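Local structure of flavoprotein (Thermotoga maritima, 5V8S) at residues Glu26-Ile32 with Tyr52-Lys58; Gly61-Asp67 with Ile90-Asn96; Gly266-Tyr272 with Thr296-Phe302; Ile317-Leu323 with Ala349-Val355. The protein probably works as an electron-transferring oxidoreductase that couples a di-iron site in a metallo-beta-lactamase-like domain to an FMN-binding flavodoxin-like domain. The protein carries 1 engineered substitution. Residues are numbered along the deposited sequence.

Contact 1: residues Glu26-Ile32 with Tyr52-Lys58; sequences EIYVLRI and YNAYLVK
Seven backbone hydrogen bonds tie strand 26-32 to strand 52-58 in antiparallel register, axes 4.6 Å apart at 157°. Donor first, Y28 N-L56 O and L56 N-Y28 O are 2.9 Å, L30 N-A54 O and A54 N-L30 O 2.8 Å, I32 N-Y52 O 3.0 Å, Y52 N-I32 O and K58 N-E26 O 2.9 Å. I27-V57, V29-Y55 and R31-N53 are the non-hydrogen-bonded pairs. At the open end a water accepts from E26 N (3.0 Å) and donates to K58 O (2.7 Å). Y28 OH donates to E26 OE2 at 2.7 Å, and Y28 CE1 lies 3.7 Å from K58 CD. R31 forms a salt bridge with D33 and a cation-pi contact with W17. V29 CG2 meets Y55 CE2 at 3.7 Å and I27 CG1 meets V57 CG1 at 4.0 Å; F177 of the second sheet covers I27 and V57. On the other face L30 and A54 meet helix 74-82, and the Y52 side chain comes about 6 Å from the mu-oxo-diiron. These second and third strands of the seven-stranded mixed sheet of a metallo-beta-lactamase (alpha-beta/beta-alpha) fold take their register from backbone bonds, while apolar side chains bind one face to the partner sheet and the other to a helix.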
# COMPACT_ATOMS: atom_id res chain seq x y z
N GLU A 26 6.45 1.97 -46.03
CA GLU A 26 7.69 1.88 -45.27
C GLU A 26 7.42 2.36 -43.84
O GLU A 26 7.17 3.55 -43.63
CB GLU A 26 8.73 2.75 -45.97
CG GLU A 26 10.16 2.57 -45.50
CD GLU A 26 11.14 3.50 -46.23
OE1 GLU A 26 10.82 3.98 -47.34
OE2 GLU A 26 12.23 3.76 -45.67
N ILE A 27 7.47 1.44 -42.86
CA ILE A 27 7.15 1.75 -41.47
C ILE A 27 8.29 1.27 -40.59
O ILE A 27 8.74 0.13 -40.73
CB ILE A 27 5.83 1.09 -41.02
CG1 ILE A 27 4.65 1.61 -41.85
CG2 ILE A 27 5.57 1.34 -39.52
CD1 ILE A 27 3.39 0.81 -41.66
N TYR A 28 8.73 2.14 -39.68
CA TYR A 28 9.74 1.84 -38.68
C TYR A 28 9.10 1.89 -37.30
O TYR A 28 8.22 2.73 -37.04
CB TYR A 28 10.87 2.87 -38.69
CG TYR A 28 11.65 2.88 -39.99
CD1 TYR A 28 11.15 3.53 -41.10
CD2 TYR A 28 12.87 2.23 -40.09
CE1 TYR A 28 11.85 3.54 -42.29
CE2 TYR A 28 13.57 2.23 -41.29
CZ TYR A 28 13.06 2.89 -42.38
OH TYR A 28 13.74 2.89 -43.57
N VAL A 29 9.55 1.01 -36.42
CA VAL A 29 9.30 1.15 -34.99
C VAL A 29 10.53 1.74 -34.33
O VAL A 29 11.67 1.40 -34.69
CB VAL A 29 8.90 -0.18 -34.31
CG1 VAL A 29 10.02 -1.21 -34.44
CG2 VAL A 29 8.49 0.05 -32.84
N LEU A 30 10.30 2.63 -33.37
CA LEU A 30 11.31 3.13 -32.45
C LEU A 30 10.84 2.74 -31.06
O LEU A 30 9.86 3.30 -30.55
CB LEU A 30 11.42 4.65 -32.54
CG LEU A 30 11.88 5.16 -33.90
CD1 LEU A 30 11.38 6.55 -34.13
CD2 LEU A 30 13.39 5.15 -33.98
N ARG A 31 11.52 1.77 -30.45
CA ARG A 31 11.10 1.19 -29.17
C ARG A 31 12.22 1.38 -28.16
O ARG A 31 13.37 1.05 -28.44
CB ARG A 31 10.78 -0.31 -29.32
CG ARG A 31 10.64 -1.07 -28.00
CD ARG A 31 10.22 -2.53 -28.18
NE ARG A 31 10.76 -3.34 -27.08
CZ ARG A 31 10.70 -4.66 -27.02
NH1 ARG A 31 10.08 -5.35 -27.98
NH2 ARG A 31 11.27 -5.31 -26.01
N ILE A 32 11.87 1.92 -26.99
CA ILE A 32 12.81 1.99 -25.87
C ILE A 32 12.30 1.12 -24.73
O ILE A 32 11.09 1.09 -24.45
CB ILE A 32 13.10 3.44 -25.43
CG1 ILE A 32 14.26 3.45 -24.44
CG2 ILE A 32 11.86 4.12 -24.85
CD1 ILE A 32 14.81 4.82 -24.14
N TYR A 52 8.22 1.74 -24.52
CA TYR A 52 7.49 2.82 -25.21
C TYR A 52 7.80 2.69 -26.69
O TYR A 52 8.98 2.67 -27.09
CB TYR A 52 7.86 4.23 -24.69
CG TYR A 52 7.86 4.28 -23.19
CD1 TYR A 52 6.71 3.99 -22.47
CD2 TYR A 52 9.02 4.53 -22.50
CE1 TYR A 52 6.70 3.95 -21.08
CE2 TYR A 52 9.03 4.51 -21.09
CZ TYR A 52 7.86 4.21 -20.39
OH TYR A 52 7.84 4.15 -18.99
N ASN A 53 6.75 2.58 -27.50
CA ASN A 53 6.89 2.30 -28.93
C ASN A 53 6.31 3.46 -29.72
O ASN A 53 5.14 3.80 -29.55
CB ASN A 53 6.10 1.06 -29.35
CG ASN A 53 6.43 -0.19 -28.52
OD1 ASN A 53 7.50 -0.31 -27.92
ND2 ASN A 53 5.50 -1.14 -28.52
N ALA A 54 7.12 4.06 -30.59
CA ALA A 54 6.67 5.06 -31.54
C ALA A 54 6.94 4.54 -32.94
O ALA A 54 7.71 3.59 -33.12
CB ALA A 54 7.41 6.38 -31.31
N TYR A 55 6.31 5.15 -33.94
CA TYR A 55 6.39 4.64 -35.30
C TYR A 55 6.63 5.79 -36.27
O TYR A 55 6.15 6.91 -36.05
CB TYR A 55 5.11 3.90 -35.71
CG TYR A 55 4.84 2.73 -34.78
CD1 TYR A 55 4.14 2.90 -33.60
CD2 TYR A 55 5.33 1.46 -35.07
CE1 TYR A 55 3.93 1.84 -32.72
CE2 TYR A 55 5.12 0.40 -34.20
CZ TYR A 55 4.42 0.60 -33.04
OH TYR A 55 4.22 -0.48 -32.21
N LEU A 56 7.34 5.49 -37.36
CA LEU A 56 7.55 6.45 -38.44
C LEU A 56 7.10 5.83 -39.75
O LEU A 56 7.56 4.74 -40.11
CB LEU A 56 9.02 6.87 -38.54
CG LEU A 56 9.30 7.91 -39.64
CD1 LEU A 56 8.81 9.29 -39.20
CD2 LEU A 56 10.77 7.95 -40.01
N VAL A 57 6.22 6.52 -40.47
CA VAL A 57 5.73 6.07 -41.76
C VAL A 57 6.31 7.01 -42.80
O VAL A 57 6.02 8.20 -42.79
CB VAL A 57 4.19 6.06 -41.85
CG1 VAL A 57 3.74 5.31 -43.10
CG2 VAL A 57 3.58 5.44 -40.59
N LYS A 58 7.14 6.47 -43.70
CA LYS A 58 7.78 7.27 -44.74
C LYS A 58 7.02 7.06 -46.03
O LYS A 58 6.97 5.93 -46.54
CB LYS A 58 9.25 6.89 -44.89
CG LYS A 58 10.04 7.13 -43.60
CD LYS A 58 11.54 6.92 -43.77
CE LYS A 58 12.23 8.16 -44.33
NZ LYS A 58 13.72 7.97 -44.44
O HOH W 1 6.30 4.00 -48.27

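Contact 2: residues Gly61-Asp67 with Ile90-Asn96; sequences GANVLID and ITHIIVN
V64, I66 and I94 form the apolar centre on one face of two parallel strands: V64 CG1 lies 3.8 Å from I94 CD1, and I66 CG1 4.2 Å from I94 CB. F177 and M168 of the second sheet pack on this side. On the reverse face L65 CB lies 4.2 Å from I93 CG1, beneath helix 106-113. The axes of strands 62-66 and 92-94 approach to 4.6 Å at 25°, with V64-H92, L65-I93 and I66-I94 in register. Helix 74-82 connects them, making a beta-alpha-beta unit in the first sheet of the metallo-beta-lactamase fold. The backbone ladder runs L65 N to H92 O (2.9 Å), I94 N to L65 O (2.8 Å) and D67 N to I94 O (3.0 Å). At the entry end N63 O accepts from T91 N (3.0 Å) and H92 N (3.2 Å), while N63 N donates to T91 OG1 at 2.9 Å. N96 leads directly into the iron-site residue H97, and the D67 side chain is about 8 Å from the mu-oxo-diiron. Here D67, with phi +67°, turns its carboxylate to N96: OD1 takes N96 N and OD2 takes N96 ND2, each at 3.1 Å, while N96 OD1 bonds T170 OG1.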
# COMPACT_ATOMS: atom_id res chain seq x y z
N GLY A 61 5.90 12.20 -50.26
CA GLY A 61 5.44 13.53 -49.93
C GLY A 61 5.15 13.76 -48.46
O GLY A 61 4.73 14.86 -48.10
N ALA A 62 5.38 12.78 -47.60
CA ALA A 62 5.06 12.96 -46.19
C ALA A 62 5.93 12.01 -45.37
O ALA A 62 6.30 10.94 -45.83
CB ALA A 62 3.59 12.66 -45.91
N ASN A 63 6.24 12.44 -44.15
CA ASN A 63 6.85 11.57 -43.16
C ASN A 63 6.04 11.74 -41.89
O ASN A 63 5.96 12.85 -41.34
CB ASN A 63 8.32 11.90 -42.90
CG ASN A 63 9.23 11.54 -44.06
OD1 ASN A 63 9.27 10.40 -44.51
ND2 ASN A 63 9.97 12.53 -44.54
N VAL A 64 5.42 10.65 -41.43
CA VAL A 64 4.41 10.69 -40.37
C VAL A 64 4.97 9.99 -39.14
O VAL A 64 5.18 8.77 -39.15
CB VAL A 64 3.10 10.04 -40.82
CG1 VAL A 64 2.02 10.18 -39.75
CG2 VAL A 64 2.64 10.61 -42.17
N LEU A 65 5.17 10.75 -38.07
CA LEU A 65 5.56 10.20 -36.77
C LEU A 65 4.30 9.91 -35.97
O LEU A 65 3.38 10.73 -35.94
CB LEU A 65 6.42 11.19 -36.01
CG LEU A 65 6.79 10.80 -34.58
CD1 LEU A 65 7.70 9.59 -34.58
CD2 LEU A 65 7.45 11.99 -33.90
N ILE A 66 4.24 8.73 -35.35
CA ILE A 66 3.06 8.30 -34.61
C ILE A 66 3.50 8.01 -33.18
O ILE A 66 4.28 7.09 -32.93
CB ILE A 66 2.36 7.09 -35.26
CG1 ILE A 66 1.97 7.48 -36.70
CG2 ILE A 66 1.12 6.67 -34.44
CD1 ILE A 66 1.22 6.42 -37.44
N ASP A 67 3.02 8.84 -32.25
CA ASP A 67 3.31 8.75 -30.82
C ASP A 67 4.78 9.03 -30.53
O ASP A 67 5.49 9.58 -31.38
CB ASP A 67 2.76 7.42 -30.28
CG ASP A 67 1.22 7.32 -30.43
OD1 ASP A 67 0.51 8.36 -30.31
OD2 ASP A 67 0.70 6.22 -30.71
N ILE A 90 10.11 15.68 -41.30
CA ILE A 90 8.84 15.24 -40.75
C ILE A 90 7.76 16.27 -41.07
O ILE A 90 7.95 17.48 -40.90
CB ILE A 90 8.96 14.98 -39.24
CG1 ILE A 90 9.84 13.75 -39.00
CG2 ILE A 90 7.57 14.78 -38.62
CD1 ILE A 90 10.21 13.54 -37.56
N THR A 91 6.61 15.78 -41.51
CA THR A 91 5.50 16.62 -41.93
C THR A 91 4.26 16.47 -41.06
O THR A 91 3.45 17.41 -41.00
CB THR A 91 5.09 16.29 -43.39
OG1 THR A 91 4.78 14.90 -43.51
CG2 THR A 91 6.20 16.67 -44.39
N HIS A 92 4.10 15.33 -40.38
CA HIS A 92 2.91 15.04 -39.59
C HIS A 92 3.32 14.33 -38.32
O HIS A 92 4.25 13.53 -38.33
CB HIS A 92 1.97 14.10 -40.36
CG HIS A 92 1.38 14.71 -41.58
ND1 HIS A 92 2.10 14.89 -42.74
CD2 HIS A 92 0.13 15.18 -41.82
CE1 HIS A 92 1.32 15.46 -43.64
NE2 HIS A 92 0.13 15.65 -43.11
N ILE A 93 2.62 14.63 -37.23
CA ILE A 93 2.70 13.86 -35.99
C ILE A 93 1.28 13.49 -35.56
O ILE A 93 0.44 14.38 -35.37
CB ILE A 93 3.43 14.62 -34.87
CG1 ILE A 93 4.84 15.01 -35.30
CG2 ILE A 93 3.49 13.75 -33.61
CD1 ILE A 93 5.58 15.92 -34.35
N ILE A 94 1.03 12.19 -35.40
CA ILE A 94 -0.27 11.70 -34.94
C ILE A 94 -0.14 11.35 -33.46
O ILE A 94 0.75 10.60 -33.07
CB ILE A 94 -0.74 10.48 -35.75
CG1 ILE A 94 -0.98 10.88 -37.21
CG2 ILE A 94 -2.02 9.89 -35.13
CD1 ILE A 94 -1.39 9.72 -38.13
N VAL A 95 -1.03 11.91 -32.66
CA VAL A 95 -1.05 11.70 -31.22
C VAL A 95 -2.34 10.96 -30.90
O VAL A 95 -3.41 11.55 -30.78
CB VAL A 95 -0.94 13.03 -30.46
CG1 VAL A 95 -0.97 12.79 -28.96
CG2 VAL A 95 0.33 13.75 -30.86
N ASN A 96 -2.25 9.63 -30.75
CA ASN A 96 -3.42 8.82 -30.45
C ASN A 96 -3.89 9.03 -29.01
O ASN A 96 -5.07 8.78 -28.72
CB ASN A 96 -3.07 7.34 -30.64
CG ASN A 96 -2.95 6.95 -32.11
OD1 ASN A 96 -3.85 7.19 -32.91
ND2 ASN A 96 -1.81 6.33 -32.47

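Contact 3: residues Gly266-Tyr272 with Thr296-Phe302; sequences GKVTVIY and TPVVYKF
Strands 267-272 and 296-302 run parallel, axes 4.6 Å apart at 23°. Register is K267-T296 through Y272-K301. The ladder opens with T296 N to G266 O (2.8 Å), then V298 N to V268 O (2.9 Å), V270 N to V298 O and Y300 N to V270 O (both 2.8 Å), Y272 N to Y300 O (3.0 Å) and F302 N to Y272 O (2.9 Å). G266 has phi +91°, a conformation suited to glycine. Y272 (chi1 p) lays its ring over strand 296-302: K301 CB sits 4.2 Å from the centroid in a CH-pi contact, and V299 CG1 lies 3.8 Å from CE1 at the ring edge. Its OH bonds E280. V270 CG2 meets P297 CB at 4.3 Å. On the other face T269 CG2 touches the Y300 ring edge, 3.9 Å from CD2, and K267 NZ forms salt bridges with D316 and D319. Helix 278-292 connects the two strands and packs on the face of V270, Y272 and V299, making the first beta-alpha-beta unit of the flavodoxin-like fold, with 296-302 an outermost strand.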
# COMPACT_ATOMS: atom_id res chain seq x y z
N GLY A 266 -11.13 -24.25 -12.60
CA GLY A 266 -10.34 -24.66 -11.46
C GLY A 266 -9.60 -23.54 -10.77
O GLY A 266 -9.14 -23.74 -9.63
N LYS A 267 -9.47 -22.38 -11.40
CA LYS A 267 -8.68 -21.30 -10.81
C LYS A 267 -9.48 -20.54 -9.75
O LYS A 267 -10.56 -20.00 -10.04
CB LYS A 267 -8.20 -20.32 -11.89
CG LYS A 267 -7.36 -19.20 -11.30
CD LYS A 267 -6.61 -18.41 -12.37
CE LYS A 267 -5.83 -17.26 -11.78
NZ LYS A 267 -5.09 -16.48 -12.82
N VAL A 268 -8.94 -20.46 -8.54
CA VAL A 268 -9.49 -19.66 -7.46
C VAL A 268 -8.35 -18.82 -6.91
O VAL A 268 -7.24 -19.33 -6.70
CB VAL A 268 -10.10 -20.56 -6.36
CG1 VAL A 268 -10.54 -19.75 -5.16
CG2 VAL A 268 -11.28 -21.36 -6.94
N THR A 269 -8.60 -17.53 -6.68
CA THR A 269 -7.59 -16.66 -6.08
C THR A 269 -7.97 -16.38 -4.63
O THR A 269 -9.10 -15.98 -4.34
CB THR A 269 -7.37 -15.38 -6.90
OG1 THR A 269 -6.89 -15.73 -8.21
CG2 THR A 269 -6.32 -14.50 -6.28
N VAL A 270 -7.02 -16.64 -3.73
CA VAL A 270 -7.22 -16.55 -2.29
C VAL A 270 -6.36 -15.40 -1.80
O VAL A 270 -5.14 -15.39 -2.01
CB VAL A 270 -6.79 -17.85 -1.60
CG1 VAL A 270 -7.06 -17.77 -0.09
CG2 VAL A 270 -7.52 -19.04 -2.21
N ILE A 271 -6.99 -14.44 -1.13
CA ILE A 271 -6.35 -13.19 -0.74
C ILE A 271 -6.66 -12.98 0.74
O ILE A 271 -7.83 -12.87 1.11
CB ILE A 271 -6.87 -12.00 -1.56
CG1 ILE A 271 -6.65 -12.21 -3.05
CG2 ILE A 271 -6.21 -10.70 -1.10
CD1 ILE A 271 -7.57 -11.35 -3.87
N TYR A 272 -5.62 -12.88 1.57
CA TYR A 272 -5.88 -12.71 2.99
C TYR A 272 -4.78 -11.94 3.69
O TYR A 272 -3.63 -11.88 3.24
CB TYR A 272 -6.12 -14.05 3.69
CG TYR A 272 -4.96 -15.02 3.74
CD1 TYR A 272 -4.72 -15.91 2.69
CD2 TYR A 272 -4.17 -15.15 4.87
CE1 TYR A 272 -3.69 -16.82 2.75
CE2 TYR A 272 -3.14 -16.07 4.93
CZ TYR A 272 -2.92 -16.92 3.88
OH TYR A 272 -1.90 -17.87 3.93
N THR A 296 -7.26 -25.25 -8.27
CA THR A 296 -5.85 -24.87 -8.25
C THR A 296 -5.74 -23.44 -7.73
O THR A 296 -5.90 -22.48 -8.50
CB THR A 296 -5.21 -25.00 -9.63
OG1 THR A 296 -5.36 -26.33 -10.11
CG2 THR A 296 -3.72 -24.69 -9.56
N PRO A 297 -5.51 -23.26 -6.43
CA PRO A 297 -5.51 -21.91 -5.87
C PRO A 297 -4.26 -21.14 -6.24
O PRO A 297 -3.16 -21.69 -6.33
CB PRO A 297 -5.54 -22.16 -4.36
CG PRO A 297 -5.98 -23.53 -4.18
CD PRO A 297 -5.48 -24.27 -5.37
N VAL A 298 -4.44 -19.83 -6.41
CA VAL A 298 -3.36 -18.85 -6.43
C VAL A 298 -3.52 -18.03 -5.16
O VAL A 298 -4.62 -17.54 -4.89
CB VAL A 298 -3.45 -17.96 -7.67
CG1 VAL A 298 -2.34 -16.94 -7.67
CG2 VAL A 298 -3.40 -18.82 -8.94
N VAL A 299 -2.46 -17.92 -4.37
CA VAL A 299 -2.56 -17.43 -2.99
C VAL A 299 -1.74 -16.17 -2.80
O VAL A 299 -0.55 -16.13 -3.14
CB VAL A 299 -2.13 -18.52 -1.98
CG1 VAL A 299 -2.31 -18.03 -0.55
CG2 VAL A 299 -2.93 -19.82 -2.21
N TYR A 300 -2.38 -15.16 -2.22
CA TYR A 300 -1.72 -13.90 -1.88
C TYR A 300 -1.93 -13.62 -0.40
O TYR A 300 -3.07 -13.44 0.04
CB TYR A 300 -2.29 -12.75 -2.71
CG TYR A 300 -1.89 -12.88 -4.16
CD1 TYR A 300 -0.60 -12.59 -4.55
CD2 TYR A 300 -2.80 -13.31 -5.12
CE1 TYR A 300 -0.22 -12.70 -5.88
CE2 TYR A 300 -2.42 -13.44 -6.45
CZ TYR A 300 -1.13 -13.15 -6.82
OH TYR A 300 -0.74 -13.26 -8.15
N LYS A 301 -0.84 -13.56 0.36
CA LYS A 301 -0.89 -13.42 1.81
C LYS A 301 -0.16 -12.15 2.25
O LYS A 301 1.02 -11.97 1.93
CB LYS A 301 -0.22 -14.62 2.49
CG LYS A 301 -0.13 -14.52 4.02
CD LYS A 301 1.01 -15.34 4.66
CE LYS A 301 1.35 -16.62 3.97
NZ LYS A 301 2.43 -17.34 4.73
N PHE A 302 -0.84 -11.31 3.02
CA PHE A 302 -0.21 -10.19 3.73
C PHE A 302 0.10 -10.67 5.15
O PHE A 302 -0.82 -10.93 5.92
CB PHE A 302 -1.16 -9.00 3.83
CG PHE A 302 -1.51 -8.37 2.50
CD1 PHE A 302 -0.67 -7.45 1.92
CD2 PHE A 302 -2.67 -8.70 1.85
CE1 PHE A 302 -0.98 -6.86 0.71
CE2 PHE A 302 -3.00 -8.12 0.61
CZ PHE A 302 -2.16 -7.20 0.06

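Contact 4: residues Ile317-Leu323 with Ala349-Val355; sequences IPDSEAL and ANYEKPV
I317 opens a type I turn closed by S320 N to I317 O at 3.0 Å; I317 CG2 sits 3.8 Å from A349 CB and 4.0 Å from Y351 CD2. P318 CB lies 4.0 Å from Y351 CZ and P318 CG 3.5 Å from Y351 OH, which bonds V258 O. The P318 carbonyl O receives K353 NZ at 2.9 Å. S320 O takes K353 NZ at 2.7 Å, so the lysine, reaching across with chi2 and chi3 t, bridges two carbonyls of the turn; G261 O is its further acceptor. These loops lead into strands 322-327 and 354-360, neighbours in the parallel sheet of the flavodoxin-like domain and linked by helix 336-348 in a beta-alpha-beta unit. E321 O lies 3.4 Å from P354 CD, while the E321 carboxylate hydrogen-bonds G266 N and forms a salt bridge with K265. A322 CB is 4.1 Å from P354 CG, with L409 of helix 395-409 over both, and A322 CA makes a CA-H...O contact with P354 O at 3.2 Å. L323 begins the parallel pairing: L323 N donates to P354 O at 3.2 Å, V355 CA makes a CA-H...O contact with L323 O at 3.2 Å, and L323 CB is 4.1 Å from V355 CG2.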
# COMPACT_ATOMS: atom_id res chain seq x y z
N ILE A 317 -7.25 -11.75 -11.14
CA ILE A 317 -8.70 -11.71 -10.94
C ILE A 317 -9.50 -12.11 -12.18
O ILE A 317 -10.42 -12.94 -12.08
CB ILE A 317 -9.16 -10.33 -10.43
CG1 ILE A 317 -8.35 -9.87 -9.21
CG2 ILE A 317 -10.67 -10.33 -10.15
CD1 ILE A 317 -8.52 -10.73 -8.03
N PRO A 318 -9.22 -11.56 -13.37
CA PRO A 318 -10.15 -11.77 -14.50
C PRO A 318 -10.45 -13.22 -14.83
O PRO A 318 -11.61 -13.54 -15.12
CB PRO A 318 -9.48 -11.04 -15.67
CG PRO A 318 -8.66 -9.97 -15.02
CD PRO A 318 -8.13 -10.64 -13.75
N ASP A 319 -9.46 -14.10 -14.83
CA ASP A 319 -9.70 -15.49 -15.19
C ASP A 319 -9.86 -16.40 -13.99
O ASP A 319 -9.83 -17.61 -14.13
CB ASP A 319 -8.67 -16.02 -16.19
CG ASP A 319 -7.28 -16.11 -15.64
OD1 ASP A 319 -7.00 -15.53 -14.57
OD2 ASP A 319 -6.44 -16.77 -16.29
N SER A 320 -10.04 -15.85 -12.80
CA SER A 320 -10.44 -16.67 -11.66
C SER A 320 -11.92 -17.04 -11.74
O SER A 320 -12.76 -16.22 -12.11
CB SER A 320 -10.21 -15.91 -10.35
OG SER A 320 -8.83 -15.73 -10.10
N GLU A 321 -12.24 -18.29 -11.37
CA GLU A 321 -13.65 -18.64 -11.24
C GLU A 321 -14.28 -17.97 -10.03
O GLU A 321 -15.48 -17.65 -10.04
CB GLU A 321 -13.83 -20.15 -11.06
CG GLU A 321 -13.49 -21.00 -12.24
CD GLU A 321 -14.16 -22.36 -12.11
OE1 GLU A 321 -15.39 -22.41 -12.28
OE2 GLU A 321 -13.48 -23.36 -11.80
N ALA A 322 -13.49 -17.74 -8.99
CA ALA A 322 -14.00 -17.24 -7.72
C ALA A 322 -12.84 -16.63 -6.95
O ALA A 322 -11.67 -16.93 -7.22
CB ALA A 322 -14.63 -18.36 -6.88
N LEU A 323 -13.19 -15.80 -5.97
CA LEU A 323 -12.23 -15.24 -5.03
C LEU A 323 -12.58 -15.69 -3.62
O LEU A 323 -13.76 -15.86 -3.28
CB LEU A 323 -12.23 -13.71 -5.05
CG LEU A 323 -12.04 -13.02 -6.41
CD1 LEU A 323 -12.01 -11.51 -6.23
CD2 LEU A 323 -10.76 -13.52 -7.07
N ALA A 349 -11.22 -4.31 -11.21
CA ALA A 349 -11.51 -5.70 -11.52
C ALA A 349 -12.87 -6.09 -10.96
O ALA A 349 -13.02 -7.10 -10.27
CB ALA A 349 -10.38 -6.59 -11.00
N ASN A 350 -13.88 -5.30 -11.30
CA ASN A 350 -15.22 -5.44 -10.75
C ASN A 350 -16.01 -6.39 -11.65
O ASN A 350 -16.63 -5.97 -12.63
CB ASN A 350 -15.87 -4.07 -10.68
CG ASN A 350 -17.11 -4.07 -9.83
OD1 ASN A 350 -17.34 -5.00 -9.07
ND2 ASN A 350 -17.91 -3.02 -9.95
N TYR A 351 -16.01 -7.67 -11.29
CA TYR A 351 -16.62 -8.73 -12.09
C TYR A 351 -17.71 -9.43 -11.29
O TYR A 351 -17.66 -9.49 -10.06
CB TYR A 351 -15.58 -9.80 -12.46
CG TYR A 351 -14.48 -9.33 -13.38
CD1 TYR A 351 -14.69 -9.27 -14.76
CD2 TYR A 351 -13.24 -8.96 -12.90
CE1 TYR A 351 -13.70 -8.86 -15.60
CE2 TYR A 351 -12.24 -8.53 -13.75
CZ TYR A 351 -12.48 -8.50 -15.11
OH TYR A 351 -11.47 -8.08 -15.94
N GLU A 352 -18.68 -10.01 -12.02
CA GLU A 352 -19.75 -10.78 -11.38
C GLU A 352 -19.26 -12.22 -11.19
O GLU A 352 -19.57 -13.13 -11.96
CB GLU A 352 -21.05 -10.71 -12.17
CG GLU A 352 -22.23 -11.32 -11.40
CD GLU A 352 -23.47 -11.55 -12.24
OE1 GLU A 352 -23.64 -10.86 -13.27
OE2 GLU A 352 -24.28 -12.43 -11.87
N LYS A 353 -18.47 -12.42 -10.14
CA LYS A 353 -17.91 -13.71 -9.78
C LYS A 353 -18.28 -14.04 -8.35
O LYS A 353 -18.44 -13.14 -7.51
CB LYS A 353 -16.37 -13.71 -9.89
CG LYS A 353 -15.87 -13.53 -11.32
CD LYS A 353 -14.38 -13.30 -11.43
CE LYS A 353 -13.93 -13.07 -12.87
NZ LYS A 353 -13.98 -14.32 -13.64
N PRO A 354 -18.43 -15.32 -8.02
CA PRO A 354 -18.72 -15.69 -6.64
C PRO A 354 -17.51 -15.52 -5.73
O PRO A 354 -16.36 -15.66 -6.15
CB PRO A 354 -19.11 -17.16 -6.74
CG PRO A 354 -18.53 -17.62 -8.02
CD PRO A 354 -18.44 -16.47 -8.94
N VAL A 355 -17.80 -15.25 -4.46
CA VAL A 355 -16.79 -14.98 -3.45
C VAL A 355 -17.18 -15.69 -2.16
O VAL A 355 -18.36 -15.77 -1.82
CB VAL A 355 -16.67 -13.46 -3.19
CG1 VAL A 355 -15.75 -13.13 -2.02
CG2 VAL A 355 -16.21 -12.75 -4.48

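Overall arrangement
The four contacts follow one another along the chain and fall into two pairs. Contacts 1 and 2, centres 10 Å apart, are consecutive parts of the seven-stranded mixed sheet of the metallo-beta-lactamase-like domain: strands 50-59 and 62-66 adjoin, with probable hydrogen bonds from I66 N to Y55 O (2.7 Å) and V57 N to V64 O (2.8 Å). Contacts 3 and 4, centres 11 Å apart, share the five-stranded parallel sheet of the flavodoxin-like domain, where strands 267-273 and 322-327 are neighbours. Between the pairs, centres lie about 37 to 46 Å apart on opposite sides of the chain's centre. The di-iron site lies in the first domain, whereas the second is consistent with FMN binding.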